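Local atomic coordinates of acyl-coenzyme A oxidase acox-1.1 (PDB entry 5K3H), a protein that catalyses the FAD-dependent, oxygen-consuming desaturation of acyl-CoA thioesters, the first step of peroxisomal beta-oxidation, releasing hydrogen peroxide. Residues G117-P122 / G147-T152; R77-L82 / N111-H116. All blocks are in the same frame, centred on the assembly; numbering follows the deposited sequence.

Interaction 1 (G117-P122 / G147-T152)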
# COMPACT_ATOMS: atom_id res chain seq x y z
N GLY B 117 -2.57 -17.73 -21.66
CA GLY B 117 -1.71 -18.80 -21.16
C GLY B 117 -1.95 -19.22 -19.73
O GLY B 117 -1.74 -20.38 -19.37
N VAL B 118 -2.38 -18.28 -18.88
CA VAL B 118 -2.50 -18.55 -17.45
C VAL B 118 -3.74 -19.39 -17.17
O VAL B 118 -3.70 -20.33 -16.36
CB VAL B 118 -2.53 -17.22 -16.66
CG1 VAL B 118 -2.87 -17.48 -15.22
CG2 VAL B 118 -1.19 -16.51 -16.73
N MET B 119 -4.86 -19.09 -17.82
CA MET B 119 -6.12 -19.76 -17.52
C MET B 119 -6.75 -20.44 -18.72
O MET B 119 -7.25 -21.55 -18.59
CB MET B 119 -7.14 -18.76 -16.94
CG MET B 119 -6.87 -18.26 -15.53
SD MET B 119 -6.74 -19.56 -14.29
CE MET B 119 -8.17 -20.57 -14.65
N PHE B 120 -6.76 -19.79 -19.89
CA PHE B 120 -7.49 -20.34 -21.03
C PHE B 120 -6.97 -21.71 -21.41
O PHE B 120 -7.70 -22.72 -21.36
CB PHE B 120 -7.38 -19.37 -22.21
CG PHE B 120 -8.20 -19.75 -23.41
CD1 PHE B 120 -9.56 -19.93 -23.30
CD2 PHE B 120 -7.61 -19.83 -24.66
CE1 PHE B 120 -10.33 -20.24 -24.43
CE2 PHE B 120 -8.36 -20.13 -25.79
CZ PHE B 120 -9.72 -20.33 -25.68
N ILE B 121 -5.68 -21.79 -21.76
CA ILE B 121 -5.10 -23.07 -22.17
C ILE B 121 -5.13 -24.07 -21.01
O ILE B 121 -5.53 -25.23 -21.24
CB ILE B 121 -3.71 -22.85 -22.76
CG1 ILE B 121 -3.85 -22.33 -24.19
CG2 ILE B 121 -2.87 -24.10 -22.70
CD1 ILE B 121 -2.62 -21.63 -24.73
N PRO B 122 -4.79 -23.70 -19.76
CA PRO B 122 -4.95 -24.68 -18.67
C PRO B 122 -6.37 -25.22 -18.55
O PRO B 122 -6.55 -26.42 -18.28
CB PRO B 122 -4.50 -23.90 -17.43
CG PRO B 122 -3.45 -22.99 -17.97
CD PRO B 122 -3.98 -22.54 -19.33
N GLY B 147 -8.00 -16.20 -25.98
CA GLY B 147 -9.00 -16.64 -25.03
C GLY B 147 -8.66 -16.19 -23.63
O GLY B 147 -7.54 -15.78 -23.32
N THR B 148 -9.68 -16.27 -22.78
CA THR B 148 -9.55 -16.01 -21.36
C THR B 148 -10.51 -16.97 -20.65
O THR B 148 -11.16 -17.81 -21.27
CB THR B 148 -9.83 -14.53 -21.05
OG1 THR B 148 -9.67 -14.26 -19.65
CG2 THR B 148 -11.24 -14.13 -21.49
N TYR B 149 -10.58 -16.84 -19.33
CA TYR B 149 -11.42 -17.68 -18.49
C TYR B 149 -12.38 -16.76 -17.75
O TYR B 149 -11.95 -15.82 -17.07
CB TYR B 149 -10.55 -18.50 -17.54
CG TYR B 149 -11.28 -19.54 -16.74
CD1 TYR B 149 -11.47 -20.80 -17.27
CD2 TYR B 149 -11.76 -19.29 -15.47
CE1 TYR B 149 -12.13 -21.79 -16.57
CE2 TYR B 149 -12.43 -20.29 -14.75
CZ TYR B 149 -12.61 -21.53 -15.32
OH TYR B 149 -13.26 -22.53 -14.64
N ALA B 150 -13.68 -16.97 -17.92
CA ALA B 150 -14.68 -16.00 -17.47
C ALA B 150 -15.54 -16.66 -16.41
O ALA B 150 -16.47 -17.41 -16.72
CB ALA B 150 -15.52 -15.50 -18.64
N GLN B 151 -15.22 -16.39 -15.14
CA GLN B 151 -15.97 -16.98 -14.03
C GLN B 151 -16.64 -15.92 -13.17
O GLN B 151 -17.87 -15.96 -12.98
CB GLN B 151 -15.03 -17.86 -13.19
CG GLN B 151 -15.68 -18.48 -11.99
CD GLN B 151 -14.71 -19.35 -11.24
OE1 GLN B 151 -14.47 -19.16 -10.04
NE2 GLN B 151 -14.15 -20.34 -11.94
N THR B 152 -15.89 -14.97 -12.64
CA THR B 152 -16.44 -14.09 -11.63
C THR B 152 -17.47 -13.15 -12.23
O THR B 152 -17.37 -12.71 -13.39
CB THR B 152 -15.32 -13.30 -10.96
OG1 THR B 152 -14.75 -12.42 -11.92
CG2 THR B 152 -14.25 -14.24 -10.41
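The aromatic ring of F120 lies flat against the backbone of G147, whose CA sits 3.4 Å from the ring centroid and 8° off its normal, a CH-pi contact directly over the face. Glycine suits this place because a CB here would point into the ring, to within 2.2 Å of F120 CE2. The ring is brought alongside the strand by its first torsion, with CG anti to the backbone N (chi1 -175°). Beyond G147 the ring reaches the carbonyl of the next residue: T148 O approaches F120 CD1 obliquely at 3.3 Å.

A second pair forms one residue back on the helix and two residues on along the strand. M119 CB meets Y149 CB at 3.5 Å, and the flexible methionine chain, bent at both chi2 and chi3, folds its terminal methyl over the tyrosine ring. M119 CE ends 4.0 Å from the Y149 centroid, on one face and shifted toward the rim, while Q151 NE2 lies in plane at the edge of the same ring.

The helix passes nearly perpendicular to the strand, at 86°, with the axes of the two short segments 6.0 Å apart. It is a helix-on-strand junction in the acyl-CoA dehydrogenase-type fold, placing helix 114-127 of the N-terminal helical region against strand 147-150, where the beta domain begins. Y149 to T152 bind FAD, which is shared between the two subunits, so the packing lies at the start of a cofactor-binding segment.

Further out, V201 of the neighbouring parallel strand 199-208 touches both F120 and Y149, and F120 also packs on A140 of helix 130-141. T148 directs its CB away from the helix, and its hydroxyl is hydrogen-bonded to G191 O, the backbone of another FAD-binding residue.

Interaction 2 (R77-L82 / N111-H116)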
# COMPACT_ATOMS: atom_id res chain seq x y z
N ARG B 77 2.46 -4.65 -29.91
CA ARG B 77 3.63 -4.61 -30.78
C ARG B 77 4.65 -5.69 -30.41
O ARG B 77 4.97 -6.56 -31.22
CB ARG B 77 4.26 -3.22 -30.72
CG ARG B 77 5.32 -2.97 -31.77
CD ARG B 77 6.03 -1.64 -31.53
NE ARG B 77 6.84 -1.60 -30.32
CZ ARG B 77 8.00 -2.25 -30.18
NH1 ARG B 77 8.48 -3.00 -31.16
NH2 ARG B 77 8.67 -2.17 -29.04
N LYS B 78 5.15 -5.64 -29.16
CA LYS B 78 6.16 -6.60 -28.71
C LYS B 78 5.64 -8.03 -28.74
O LYS B 78 6.39 -8.97 -29.04
CB LYS B 78 6.63 -6.25 -27.30
CG LYS B 78 7.33 -4.93 -27.24
CD LYS B 78 8.07 -4.74 -25.94
CE LYS B 78 7.09 -4.30 -24.87
NZ LYS B 78 7.79 -3.70 -23.71
N LEU B 79 4.35 -8.21 -28.44
CA LEU B 79 3.79 -9.55 -28.42
C LEU B 79 3.88 -10.21 -29.80
O LEU B 79 4.27 -11.37 -29.92
CB LEU B 79 2.35 -9.49 -27.92
CG LEU B 79 1.63 -10.76 -27.47
CD1 LEU B 79 2.45 -11.52 -26.45
CD2 LEU B 79 0.30 -10.34 -26.87
N THR B 80 3.55 -9.46 -30.87
CA THR B 80 3.63 -10.04 -32.21
C THR B 80 5.07 -10.37 -32.59
O THR B 80 5.34 -11.41 -33.19
CB THR B 80 2.99 -9.12 -33.25
OG1 THR B 80 3.66 -7.86 -33.24
CG2 THR B 80 1.50 -8.92 -32.99
N VAL B 81 6.02 -9.49 -32.24
CA VAL B 81 7.43 -9.81 -32.50
C VAL B 81 7.85 -11.07 -31.75
O VAL B 81 8.58 -11.91 -32.29
CB VAL B 81 8.32 -8.62 -32.13
CG1 VAL B 81 9.77 -8.96 -32.41
CG2 VAL B 81 7.89 -7.39 -32.90
N LEU B 82 7.38 -11.24 -30.50
CA LEU B 82 7.70 -12.45 -29.74
C LEU B 82 7.25 -13.71 -30.47
O LEU B 82 8.04 -14.62 -30.70
CB LEU B 82 7.07 -12.42 -28.35
CG LEU B 82 7.79 -11.73 -27.18
CD1 LEU B 82 6.96 -11.92 -25.88
CD2 LEU B 82 9.25 -12.17 -27.01
N ASN B 111 -0.37 -7.89 -20.55
CA ASN B 111 -0.33 -7.91 -22.01
C ASN B 111 -1.65 -8.49 -22.50
O ASN B 111 -2.43 -9.04 -21.71
CB ASN B 111 0.88 -8.71 -22.53
CG ASN B 111 0.75 -10.20 -22.30
OD1 ASN B 111 0.20 -10.92 -23.13
ND2 ASN B 111 1.26 -10.67 -21.16
N PRO B 112 -1.97 -8.33 -23.79
CA PRO B 112 -3.29 -8.77 -24.30
C PRO B 112 -3.54 -10.26 -24.22
O PRO B 112 -4.68 -10.70 -24.46
CB PRO B 112 -3.27 -8.32 -25.76
CG PRO B 112 -2.34 -7.13 -25.77
CD PRO B 112 -1.27 -7.47 -24.78
N MET B 113 -2.50 -11.06 -23.98
CA MET B 113 -2.65 -12.51 -23.91
C MET B 113 -2.22 -13.05 -22.55
O MET B 113 -1.88 -14.23 -22.43
CB MET B 113 -1.88 -13.17 -25.05
CG MET B 113 -2.51 -12.89 -26.38
SD MET B 113 -1.70 -13.70 -27.76
CE MET B 113 -1.85 -15.44 -27.35
N ALA B 114 -2.23 -12.19 -21.54
CA ALA B 114 -1.84 -12.58 -20.19
C ALA B 114 -2.66 -13.75 -19.66
O ALA B 114 -2.12 -14.67 -19.05
CB ALA B 114 -1.93 -11.39 -19.25
N LEU B 115 -3.97 -13.71 -19.88
CA LEU B 115 -4.86 -14.77 -19.41
C LEU B 115 -4.89 -15.97 -20.36
O LEU B 115 -5.19 -17.09 -19.95
CB LEU B 115 -6.27 -14.23 -19.18
CG LEU B 115 -6.55 -13.68 -17.79
CD1 LEU B 115 -6.52 -14.79 -16.75
CD2 LEU B 115 -5.56 -12.58 -17.43
N HIS B 116 -4.59 -15.72 -21.63
CA HIS B 116 -4.58 -16.77 -22.64
C HIS B 116 -3.76 -17.98 -22.20
O HIS B 116 -4.17 -19.13 -22.39
CB HIS B 116 -4.04 -16.20 -23.95
CG HIS B 116 -4.07 -17.18 -25.07
ND1 HIS B 116 -5.17 -17.37 -25.87
CD2 HIS B 116 -3.11 -18.02 -25.54
CE1 HIS B 116 -4.89 -18.29 -26.78
NE2 HIS B 116 -3.65 -18.70 -26.59
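The carboxamide of N111 sets OD1 3.8 Å from L79 CD2, the two side chains crossing at about a right angle. The same oxygen accepts a hydrogen bond from M113 N (2.8 Å), the donor standing 44° out of the carbonyl plane. This closes an Asx turn within the type I turn N111-A114. The other flat group, the H116 imidazole, carries M113 CE over one face, 3.4 Å above the plane and toward the rim.

One branch of L79 reaches the first three residues of the turn: CD2, already near N111, also touches P112 CD at 3.9 Å and M113 CG at 3.8 Å. Its CG, anti to the backbone N (chi1 -165°), carries the branched end out from the helix, and an apolar leucine suits a buried spot facing a proline ring and a methionine chain. With an alanine in place of N111, the amide of M113 would probably lose its acceptor in the turn, and a gap would be likely to open beside L79.

Helix 68-85 thus packs on the turn leading into helix 114-127. L82 meets helix 97-105 nearby, while L662 and M665 of the second subunit touch P112 and M113.

Overall arrangement
From the N terminus, helix 68-85 comes first. The chain then runs through helix 97-105 and returns at residues 111-116, where interaction 2 closes a loop of 28 residues. Helix 114-127 carries on directly into interaction 1, which closes after helix 130-141, when the chain enters strand 147-150. The two loops follow in series, neither nested nor crossed, with centres about 15 Å apart and helix 114-127 common to both. H116 links them: its ND1 lies 3.1 Å from G147 N in a probable hydrogen bond. Together they connect helix 68-85, through helix 114-127, to strand 147-150 and the FAD-binding residues Y149 to T152 of the beta domain.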